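Local coordinates for protein uncharacterized HTH-type transcriptional regulator YybR (Bacillus subtilis, PDB 4A5N) that probably binds DNA as a dimeric, redox-sensing winged-helix transcriptional regulator of the HxlR-type (DUF24) branch of the MarR-like proteins, at residues M56-L59 with Q60-L64; Y84-E88 with F89-L93; M100-W103 with G104-N107; D109-E112 with S113-N117. The protein carries 1 engineered substitution. All coordinates share one frame; numbering follows the deposited sequence.

Contact 1 of 4, residues M56-L59 with Q60-L64; sequences MLTL and QLREL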
loop_
_atom_site.group_PDB
_atom_site.type_symbol
_atom_site.label_atom_id
_atom_site.label_comp_id
_atom_site.label_asym_id
_atom_site.label_seq_id
_atom_site.Cartn_x
_atom_site.Cartn_y
_atom_site.Cartn_z
ATOM N N MET B 56 -16.686 -10.028 4.063
ATOM C CA MET B 56 -15.410 -9.397 3.750
ATOM C C MET B 56 -15.152 -8.187 4.672
ATOM O O MET B 56 -14.057 -8.026 5.152
ATOM C CB MET B 56 -15.365 -8.969 2.282
ATOM C CG MET B 56 -14.062 -8.282 1.879
ATOM S SD MET B 56 -12.640 -9.368 2.095
ATOM C CE MET B 56 -12.758 -10.358 0.602
ATOM N N LEU B 57 -16.163 -7.361 4.918
ATOM C CA LEU B 57 -15.988 -6.250 5.872
ATOM C C LEU B 57 -15.584 -6.766 7.258
ATOM O O LEU B 57 -14.656 -6.207 7.921
ATOM C CB LEU B 57 -17.276 -5.417 5.934
ATOM C CG LEU B 57 -17.272 -4.214 6.903
ATOM C CD1 LEU B 57 -16.149 -3.250 6.507
ATOM C CD2 LEU B 57 -18.614 -3.484 6.967
ATOM N N THR B 58 -16.269 -7.814 7.725
ATOM C CA THR B 58 -15.958 -8.377 9.038
ATOM C C THR B 58 -14.509 -8.882 9.066
ATOM O O THR B 58 -13.824 -8.672 10.020
ATOM C CB THR B 58 -16.902 -9.556 9.414
ATOM O OG1 THR B 58 -18.233 -9.075 9.502
ATOM C CG2 THR B 58 -16.504 -10.195 10.772
ATOM N N LEU B 59 -14.071 -9.556 8.005
ATOM C CA LEU B 59 -12.723 -10.127 7.915
ATOM C C LEU B 59 -11.676 -9.037 7.891
ATOM O O LEU B 59 -10.685 -9.112 8.649
ATOM C CB LEU B 59 -12.595 -11.022 6.678
ATOM C CG LEU B 59 -11.299 -11.772 6.317
ATOM C CD1 LEU B 59 -10.614 -12.377 7.551
ATOM C CD2 LEU B 59 -11.653 -12.863 5.299
ATOM N N GLN B 60 -11.898 -8.009 7.058
ATOM C CA GLN B 60 -10.940 -6.894 6.994
ATOM C C GLN B 60 -10.817 -6.201 8.346
ATOM O O GLN B 60 -9.705 -5.838 8.786
ATOM C CB GLN B 60 -11.333 -5.854 5.915
ATOM C CG GLN B 60 -11.307 -6.371 4.479
ATOM C CD GLN B 60 -9.914 -6.740 4.011
ATOM O OE1 GLN B 60 -9.031 -5.893 3.906
ATOM N NE2 GLN B 60 -9.699 -8.014 3.789
ATOM N N LEU B 61 -11.952 -5.995 9.009
ATOM C CA LEU B 61 -11.925 -5.334 10.327
ATOM C C LEU B 61 -11.246 -6.224 11.396
ATOM O O LEU B 61 -10.562 -5.710 12.256
ATOM C CB LEU B 61 -13.344 -4.902 10.766
ATOM C CG LEU B 61 -13.985 -3.717 10.035
ATOM C CD1 LEU B 61 -15.505 -3.674 10.262
ATOM C CD2 LEU B 61 -13.332 -2.385 10.431
ATOM N N ARG B 62 -11.452 -7.539 11.333
ATOM C CA ARG B 62 -10.819 -8.488 12.269
ATOM C C ARG B 62 -9.299 -8.465 12.107
ATOM O O ARG B 62 -8.547 -8.513 13.097
ATOM C CB ARG B 62 -11.347 -9.940 12.071
ATOM C CG ARG B 62 -12.619 -10.269 12.847
ATOM C CD ARG B 62 -12.963 -11.758 12.755
ATOM N NE ARG B 62 -13.941 -12.184 13.767
ATOM C CZ ARG B 62 -13.713 -13.061 14.756
ATOM N NH1 ARG B 62 -12.529 -13.672 14.903
ATOM N NH2 ARG B 62 -14.692 -13.347 15.616
ATOM N N GLU B 63 -8.833 -8.386 10.866
ATOM C CA GLU B 63 -7.395 -8.329 10.622
ATOM C C GLU B 63 -6.778 -7.036 11.133
ATOM O O GLU B 63 -5.740 -7.064 11.761
ATOM C CB GLU B 63 -7.069 -8.482 9.144
ATOM C CG GLU B 63 -7.570 -9.781 8.562
ATOM C CD GLU B 63 -7.061 -10.014 7.173
ATOM O OE1 GLU B 63 -6.425 -9.096 6.627
ATOM O OE2 GLU B 63 -7.314 -11.126 6.624
ATOM N N LEU B 64 -7.410 -5.897 10.866
ATOM C CA LEU B 64 -6.953 -4.592 11.460
ATOM C C LEU B 64 -6.917 -4.612 12.985
ATOM O O LEU B 64 -5.957 -4.096 13.650
ATOM C CB LEU B 64 -7.885 -3.481 10.997
ATOM C CG LEU B 64 -7.582 -2.976 9.585
ATOM C CD1 LEU B 64 -8.739 -2.104 9.095
ATOM C CD2 LEU B 64 -6.260 -2.218 9.528
#
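Leu57 on Leu61 and Met56 beside Gln60 form a local i to i+4 contact within helix 54-66, which by its position after helix 42-48 is probably the recognition helix of the helix-turn-helix. Four successive backbone hydrogen bonds hold the turn, from Gln60 N to Met56 O through to Glu63 N to Leu59 O, the first the straightest at 170°. Leu57 and Leu61 point the same way from the buried side of the helix, and Leu61 CD1 lies 3.8 Å from Leu57 CG. The pairing works because Leu57 swings CG opposite its own backbone N (chi1 179°), a turn that carries its branch along the helix toward Leu61. Met56 bends twice along its chain and lays its sulfur alongside the Gln60 amide, SD to NE2 3.7 Å. On a more exposed flank Leu59 slants across Glu63, its CD1 3.6 Å from Glu63 OE2; the other carboxylate oxygen, OE1, is engaged by Lys28 in a salt bridge. The aliphatic root of Arg62 packs over the backbone, CG 3.5 Å from Thr58 O, while Thr58 OG1 bonds back to Gln54 O. Around this helix, Phe42 and Phe45 of helix 42-48 cover Leu57, Leu31 of helix 28-35 touches both Leu57 and Gln60, and Leu64 is hydrogen-bonded through its backbone to Val70, where strand 70-75 begins.

Contact 2 of 4, residues Y84-E88 with F89-L93; sequences YSLTE and FGRTL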
loop_
_atom_site.group_PDB
_atom_site.type_symbol
_atom_site.label_atom_id
_atom_site.label_comp_id
_atom_site.label_asym_id
_atom_site.label_seq_id
_atom_site.Cartn_x
_atom_site.Cartn_y
_atom_site.Cartn_z
ATOM N N TYR B 84 -16.066 0.559 15.995
ATOM C CA TYR B 84 -14.703 0.395 15.500
ATOM C C TYR B 84 -13.992 1.755 15.492
ATOM O O TYR B 84 -14.533 2.746 14.971
ATOM C CB TYR B 84 -14.739 -0.156 14.079
ATOM C CG TYR B 84 -15.388 -1.489 14.012
ATOM C CD1 TYR B 84 -14.651 -2.649 14.209
ATOM C CD2 TYR B 84 -16.750 -1.600 13.771
ATOM C CE1 TYR B 84 -15.264 -3.892 14.177
ATOM C CE2 TYR B 84 -17.372 -2.845 13.727
ATOM C CZ TYR B 84 -16.613 -3.983 13.939
ATOM O OH TYR B 84 -17.187 -5.236 13.887
ATOM N N SER B 85 -12.784 1.789 16.045
ATOM C CA SER B 85 -12.007 3.014 16.101
ATOM C C SER B 85 -10.554 2.715 15.895
ATOM O O SER B 85 -10.132 1.525 15.973
ATOM C CB SER B 85 -12.212 3.665 17.454
ATOM O OG SER B 85 -11.979 2.740 18.508
ATOM N N LEU B 86 -9.764 3.770 15.677
ATOM C CA LEU B 86 -8.336 3.617 15.571
ATOM C C LEU B 86 -7.765 3.578 16.976
ATOM O O LEU B 86 -8.149 4.315 17.837
ATOM C CB LEU B 86 -7.689 4.744 14.772
ATOM C CG LEU B 86 -8.103 4.987 13.334
ATOM C CD1 LEU B 86 -7.309 6.163 12.770
ATOM C CD2 LEU B 86 -7.876 3.699 12.526
ATOM N N THR B 87 -6.833 2.689 17.190
ATOM C CA THR B 87 -6.060 2.665 18.411
ATOM C C THR B 87 -5.004 3.763 18.285
ATOM O O THR B 87 -4.735 4.260 17.176
ATOM C CB THR B 87 -5.367 1.302 18.565
ATOM O OG1 THR B 87 -4.438 1.100 17.490
ATOM C CG2 THR B 87 -6.404 0.156 18.593
ATOM N N GLU B 88 -4.376 4.123 19.390
ATOM C CA GLU B 88 -3.224 4.997 19.342
ATOM C C GLU B 88 -2.119 4.471 18.401
ATOM O O GLU B 88 -1.521 5.230 17.669
ATOM C CB GLU B 88 -2.681 5.264 20.761
ATOM C CG GLU B 88 -3.608 6.168 21.575
ATOM C CD GLU B 88 -4.133 7.384 20.781
ATOM O OE1 GLU B 88 -3.313 8.237 20.341
ATOM O OE2 GLU B 88 -5.376 7.474 20.560
ATOM N N PHE B 89 -1.882 3.170 18.402
ATOM C CA PHE B 89 -0.922 2.563 17.512
ATOM C C PHE B 89 -1.389 2.750 16.051
ATOM O O PHE B 89 -0.647 3.204 15.167
ATOM C CB PHE B 89 -0.837 1.089 17.840
ATOM C CG PHE B 89 0.161 0.345 17.022
ATOM C CD1 PHE B 89 1.485 0.775 16.942
ATOM C CD2 PHE B 89 -0.210 -0.797 16.326
ATOM C CE1 PHE B 89 2.417 0.080 16.180
ATOM C CE2 PHE B 89 0.725 -1.499 15.576
ATOM C CZ PHE B 89 2.035 -1.069 15.502
ATOM N N GLY B 90 -2.647 2.433 15.822
ATOM C CA GLY B 90 -3.291 2.742 14.532
ATOM C C GLY B 90 -3.060 4.150 13.980
ATOM O O GLY B 90 -2.768 4.310 12.795
ATOM N N ARG B 91 -3.253 5.163 14.824
ATOM C CA ARG B 91 -3.091 6.566 14.477
ATOM C C ARG B 91 -1.680 6.894 13.996
ATOM O O ARG B 91 -1.504 7.898 13.312
ATOM C CB ARG B 91 -3.404 7.467 15.686
ATOM C CG ARG B 91 -4.829 7.425 16.202
ATOM C CD ARG B 91 -5.610 8.602 15.682
ATOM N NE ARG B 91 -7.035 8.583 16.025
ATOM C CZ ARG B 91 -7.942 9.231 15.300
ATOM N NH1 ARG B 91 -7.544 9.969 14.266
ATOM N NH2 ARG B 91 -9.213 9.206 15.622
ATOM N N THR B 92 -0.679 6.078 14.343
ATOM C CA THR B 92 0.696 6.292 13.819
ATOM C C THR B 92 0.806 6.066 12.313
ATOM O O THR B 92 1.739 6.576 11.703
ATOM C CB THR B 92 1.812 5.476 14.549
ATOM O OG1 THR B 92 1.743 4.100 14.192
ATOM C CG2 THR B 92 1.676 5.643 16.046
ATOM N N LEU B 93 -0.154 5.338 11.731
ATOM C CA LEU B 93 -0.241 5.204 10.278
ATOM C C LEU B 93 -1.023 6.311 9.615
ATOM O O LEU B 93 -1.045 6.392 8.394
ATOM C CB LEU B 93 -0.956 3.890 9.873
ATOM C CG LEU B 93 -0.231 2.569 9.904
ATOM C CD1 LEU B 93 -1.222 1.412 9.888
ATOM C CD2 LEU B 93 0.766 2.383 8.768
#
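The guanidinium of Arg91 carries Leu86 CD1 over one face, 3.9 Å above the plane and displaced toward the rim. Leu86 CD1 comes within 4.0 Å of Arg91 CZ, the two side chains meeting at about a right angle. A bend at chi2 (-99°) turns the arginine back across the leucine, and its NH1 is held by the carbonyl oxygen of Ile36 and by a salt bridge to Glu94. The ring of Phe89 leads away from residues 84-88 to the second subunit, where it packs on Asn107. Between these groups the chain passes from strand 81-86 into the short, weakly bonded helix 88-91, with Thr87 as its N-cap. Thr87 OG1 accepts from Gly90 N at 2.8 Å, an almost straight bond at 165°, while Thr87 O takes the amide of Arg91 at 2.9 Å. One turn on, Thr92 OG1 donates to Phe89 O at 2.7 Å, in the carbonyl plane; Thr92 N reaches the same oxygen at 3.0 Å. Both threonine hydroxyls therefore work in two directions. That of Thr87 caps the helix and also donates to Gly68 O, tying the helix start to the neck of the wing hairpin. That of Thr92 gives its proton to Phe89 O and so meets Trp103 NE1 of the second subunit as an acceptor, which links the geometry of this turn to the dimer interface.

Contact 3 of 4, residues M100-W103 with G104-N107; sequences MKEW and GESN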
loop_
_atom_site.group_PDB
_atom_site.type_symbol
_atom_site.label_atom_id
_atom_site.label_comp_id
_atom_site.label_asym_id
_atom_site.label_seq_id
_atom_site.Cartn_x
_atom_site.Cartn_y
_atom_site.Cartn_z
ATOM N N MET B 100 -1.332 9.207 1.041
ATOM C CA MET B 100 -1.924 8.411 -0.035
ATOM C C MET B 100 -3.185 9.104 -0.581
ATOM O O MET B 100 -3.387 9.176 -1.804
ATOM C CB MET B 100 -2.229 6.993 0.429
ATOM C CG MET B 100 -0.968 6.200 0.779
ATOM S SD MET B 100 -1.179 4.469 1.149
ATOM C CE MET B 100 -2.435 4.353 2.386
ATOM N N LYS B 101 -4.032 9.596 0.310
ATOM C CA LYS B 101 -5.222 10.335 -0.105
ATOM C C LYS B 101 -4.803 11.487 -1.045
ATOM O O LYS B 101 -5.308 11.616 -2.179
ATOM C CB LYS B 101 -6.000 10.925 1.109
ATOM C CG LYS B 101 -7.202 11.756 0.657
ATOM C CD LYS B 101 -7.918 12.495 1.776
ATOM C CE LYS B 101 -9.072 13.369 1.272
ATOM N NZ LYS B 101 -8.666 14.614 0.544
ATOM N N GLU B 102 -3.902 12.332 -0.549
ATOM C CA GLU B 102 -3.461 13.519 -1.287
ATOM C C GLU B 102 -2.817 13.171 -2.623
ATOM O O GLU B 102 -3.187 13.743 -3.668
ATOM C CB GLU B 102 -2.501 14.361 -0.444
ATOM C CG GLU B 102 -3.182 15.084 0.714
ATOM C CD GLU B 102 -4.351 15.963 0.253
ATOM O OE1 GLU B 102 -4.171 16.697 -0.736
ATOM O OE2 GLU B 102 -5.453 15.910 0.852
ATOM N N TRP B 103 -1.915 12.187 -2.614
ATOM C CA TRP B 103 -1.174 11.835 -3.828
ATOM C C TRP B 103 -2.153 11.294 -4.836
ATOM O O TRP B 103 -2.104 11.649 -6.012
ATOM C CB TRP B 103 -0.096 10.801 -3.543
ATOM C CG TRP B 103 0.805 10.517 -4.707
ATOM C CD1 TRP B 103 2.023 11.107 -4.982
ATOM C CD2 TRP B 103 0.579 9.556 -5.815
ATOM N NE1 TRP B 103 2.552 10.610 -6.137
ATOM C CE2 TRP B 103 1.725 9.684 -6.696
ATOM C CE3 TRP B 103 -0.432 8.643 -6.141
ATOM C CZ2 TRP B 103 1.853 8.915 -7.862
ATOM C CZ3 TRP B 103 -0.304 7.894 -7.306
ATOM C CH2 TRP B 103 0.814 8.022 -8.153
ATOM N N GLY B 104 -3.102 10.504 -4.350
ATOM C CA GLY B 104 -4.118 9.912 -5.224
ATOM C C GLY B 104 -5.042 10.950 -5.823
ATOM O O GLY B 104 -5.458 10.843 -7.008
ATOM N N GLU B 105 -5.421 11.937 -5.014
ATOM C CA GLU B 105 -6.257 13.049 -5.500
ATOM C C GLU B 105 -5.544 13.898 -6.544
ATOM O O GLU B 105 -6.087 14.177 -7.599
ATOM C CB GLU B 105 -6.680 13.972 -4.347
ATOM C CG GLU B 105 -7.959 13.532 -3.701
ATOM C CD GLU B 105 -8.262 14.274 -2.415
ATOM O OE1 GLU B 105 -7.366 14.981 -1.888
ATOM O OE2 GLU B 105 -9.384 14.102 -1.917
ATOM N N SER B 106 -4.334 14.321 -6.202
ATOM C CA SER B 106 -3.471 15.099 -7.070
ATOM C C SER B 106 -3.141 14.427 -8.409
ATOM O O SER B 106 -3.034 15.130 -9.415
ATOM C CB SER B 106 -2.184 15.420 -6.333
ATOM O OG SER B 106 -2.442 16.422 -5.369
ATOM N N ASN B 107 -3.028 13.096 -8.436
ATOM C CA ASN B 107 -2.399 12.427 -9.557
ATOM C C ASN B 107 -3.311 11.581 -10.390
ATOM O O ASN B 107 -2.852 10.952 -11.327
ATOM C CB ASN B 107 -1.154 11.672 -9.083
ATOM C CG ASN B 107 -0.055 12.639 -8.685
ATOM O OD1 ASN B 107 0.422 13.394 -9.530
ATOM N ND2 ASN B 107 0.289 12.693 -7.384
#
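Trp103 and Asn107 belong to the dimer interface, on the long helix 94-115 that packs against the second subunit, while Lys101 and Glu105 form a salt bridge farther round the same two turns. Asn107 ND2 sits 3.2 Å above one face of the indole, over its pyrrole part, with the amide plane turned 43° from the ring. Asn107 CB stands over the six-membered ring of Trp103, 4.0 Å from its centroid, in a CH-pi contact almost exactly on the ring normal. The same ND2 donates to Trp103 O at 2.9 Å, while Asn107 N gives that oxygen only a weak bond, so the side-chain amide reinforces a slack backbone link. Phe89 of the second subunit meets the Trp103 ring with planes about 25° apart, Thr92 of that subunit bonds to Trp103 NE1, and Thr19 of that subunit to Met100 O. Lys101, which also touches Val16 of the second subunit, runs extended to CE and then bends at its last torsion (-73°), bringing NZ back to the carboxylate. There NZ forks between the two oxygens on their syn sides but somewhat out of the carboxylate plane, reaching Glu105 OE2 at 2.6 Å and Glu105 OE1 at 2.8 Å. Glu102 extends this network weakly at best: its OE2 lies 3.5 Å from Lys101 NZ, in one of two modelled conformers. Aromatic burial together with i to i+4 ion pairing suits an amphipathic helix, one of the terminal helices through which MarR-like proteins pair their subunits.

Contact 4 of 4, residues D109-E112 with S113-N117; sequences DVLE and SYRSN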
loop_
_atom_site.group_PDB
_atom_site.type_symbol
_atom_site.label_atom_id
_atom_site.label_comp_id
_atom_site.label_asym_id
_atom_site.label_seq_id
_atom_site.Cartn_x
_atom_site.Cartn_y
_atom_site.Cartn_z
ATOM N N ASP B 109 -5.565 12.310 -12.608
ATOM C CA ASP B 109 -5.599 12.701 -14.029
ATOM C C ASP B 109 -4.334 12.257 -14.783
ATOM O O ASP B 109 -4.404 11.799 -15.928
ATOM C CB ASP B 109 -5.757 14.213 -14.164
ATOM C CG ASP B 109 -7.141 14.717 -13.724
ATOM O OD1 ASP B 109 -8.131 13.958 -13.813
ATOM O OD2 ASP B 109 -7.230 15.889 -13.294
ATOM N N VAL B 110 -3.175 12.373 -14.149
ATOM C CA VAL B 110 -1.928 12.027 -14.838
ATOM C C VAL B 110 -1.655 10.526 -14.882
ATOM O O VAL B 110 -1.104 10.028 -15.851
ATOM C CB VAL B 110 -0.710 12.803 -14.296
ATOM C CG1 VAL B 110 -0.326 12.317 -12.925
ATOM C CG2 VAL B 110 0.460 12.671 -15.285
ATOM N N LEU B 111 -2.103 9.804 -13.867
ATOM C CA LEU B 111 -2.053 8.345 -13.924
ATOM C C LEU B 111 -2.939 7.845 -15.052
ATOM O O LEU B 111 -2.587 6.885 -15.758
ATOM C CB LEU B 111 -2.487 7.744 -12.606
ATOM C CG LEU B 111 -1.322 7.121 -11.869
ATOM C CD1 LEU B 111 -1.784 6.764 -10.458
ATOM C CD2 LEU B 111 -0.825 5.885 -12.609
ATOM N N GLU B 112 -4.071 8.514 -15.242
ATOM C CA GLU B 112 -4.982 8.161 -16.331
ATOM C C GLU B 112 -4.338 8.400 -17.710
ATOM O O GLU B 112 -4.586 7.627 -18.641
ATOM C CB GLU B 112 -6.317 8.922 -16.175
ATOM C CG GLU B 112 -7.465 8.160 -15.494
ATOM C CD GLU B 112 -7.090 7.465 -14.191
ATOM O OE1 GLU B 112 -6.593 6.309 -14.245
ATOM O OE2 GLU B 112 -7.350 8.042 -13.111
ATOM N N SER B 113 -3.510 9.450 -17.844
ATOM C CA SER B 113 -2.791 9.729 -19.112
ATOM C C SER B 113 -1.799 8.618 -19.449
ATOM O O SER B 113 -1.789 8.090 -20.560
ATOM C CB SER B 113 -2.014 11.054 -19.094
ATOM O OG SER B 113 -2.811 12.199 -18.852
ATOM N N TYR B 114 -0.956 8.275 -18.484
ATOM C CA TYR B 114 -0.010 7.179 -18.659
ATOM C C TYR B 114 -0.712 5.870 -19.038
ATOM O O TYR B 114 -0.272 5.169 -19.951
ATOM C CB TYR B 114 0.821 6.987 -17.390
ATOM C CG TYR B 114 1.860 8.059 -17.224
ATOM C CD1 TYR B 114 2.817 8.252 -18.214
ATOM C CD2 TYR B 114 1.908 8.856 -16.090
ATOM C CE1 TYR B 114 3.771 9.239 -18.104
ATOM C CE2 TYR B 114 2.872 9.853 -15.963
ATOM C CZ TYR B 114 3.796 10.029 -16.975
ATOM O OH TYR B 114 4.781 10.984 -16.921
ATOM N N ARG B 115 -1.805 5.564 -18.345
ATOM C CA ARG B 115 -2.578 4.354 -18.642
ATOM C C ARG B 115 -3.271 4.438 -20.020
ATOM O O ARG B 115 -3.431 3.414 -20.690
ATOM C CB ARG B 115 -3.583 4.078 -17.517
ATOM C CG ARG B 115 -2.931 3.526 -16.264
ATOM C CD ARG B 115 -3.732 3.825 -15.008
ATOM N NE ARG B 115 -3.141 3.183 -13.830
ATOM C CZ ARG B 115 -3.591 3.300 -12.576
ATOM N NH1 ARG B 115 -4.643 4.074 -12.300
ATOM N NH2 ARG B 115 -2.975 2.644 -11.587
ATOM N N SER B 116 -3.622 5.651 -20.462
ATOM C CA SER B 116 -4.330 5.850 -21.756
ATOM C C SER B 116 -3.539 5.408 -22.999
ATOM O O SER B 116 -4.052 5.494 -24.127
ATOM C CB SER B 116 -4.739 7.321 -21.945
ATOM O OG SER B 116 -3.736 8.035 -22.651
ATOM N N ASN B 117 -2.289 4.977 -22.811
ATOM C CA ASN B 117 -1.518 4.340 -23.893
ATOM C C ASN B 117 -0.409 3.409 -23.382
ATOM O O ASN B 117 0.179 2.646 -24.165
ATOM C CB ASN B 117 -0.917 5.404 -24.817
ATOM C CG ASN B 117 -0.062 6.404 -24.064
ATOM O OD1 ASN B 117 -0.492 6.969 -23.049
ATOM N ND2 ASN B 117 1.161 6.620 -24.546
#
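Leu111 sets its CD2 methyl over the guanidinium of Arg115, 3.7 Å above the plane and over its centre, and this is the tightly packed side of the contact. The arginine chain, extended from CG to NE, runs obliquely past the leucine, and Phe18 of the second subunit covers both. Asp67 of that subunit forms a salt bridge with Arg115 NE, so the group that Leu111 covers on one face is also fixed from across the interface. Glu112 OE1 approaches the guanidinium at its edge, in plane, but at 3.5 Å from Arg115 NH1 the salt bridge is long, and it depends on one of two modelled conformers. Val110 and Tyr114 run side by side a turn apart, Val110 CG2 touching Tyr114 CE2 at 3.8 Å. The valine places CG2 opposite its backbone N, which tips that methyl toward the next turn; Phe89 of the second subunit packs on Val110 and meets the Tyr114 ring with its own. All this is the last part of helix 94-115, a dimerisation helix in a MarR-like fold, kinked where the amides of Asp109 and Val110 lack bonds to the preceding turn. Beyond the kink Tyr114 N meets Val110 O at 3.2 Å, almost straight at 174°. The exposed side is held less firmly. Ser113 N to Asp109 O is equally long but bent to 141°, and Ser113 OG adds only a weak bond to the same oxygen. Where the helix gives way to the chain end, Ser116 OG donates to a lone pair of Ser113 O at 2.9 Å, and Ser116 N makes a bent bond to Glu112 O, 131° at the hydrogen.

The four contacts follow one another along the chain without overlap. Contact 1, on helix 54-66, and contact 2, where strand 81-86 of the wing hairpin gives way to helix 88-91, have centres 15 Å apart and touch through Leu61 and Tyr84 within the winged-helix core. Contacts 3 and 4 share helix 94-115, with centres 14 Å apart, and Trp103 packs on Leu111 between them. Contacts 1 and 4 are separated by 32 Å between centres, 2 and 4 by 34 Å. Contacts 2, 3 and 4 all meet the second subunit, whereas contact 1 does not; its touch with contact 2 is consistent with a route from the probable recognition helix, by strand 81-86 and helix 88-91, to the interface.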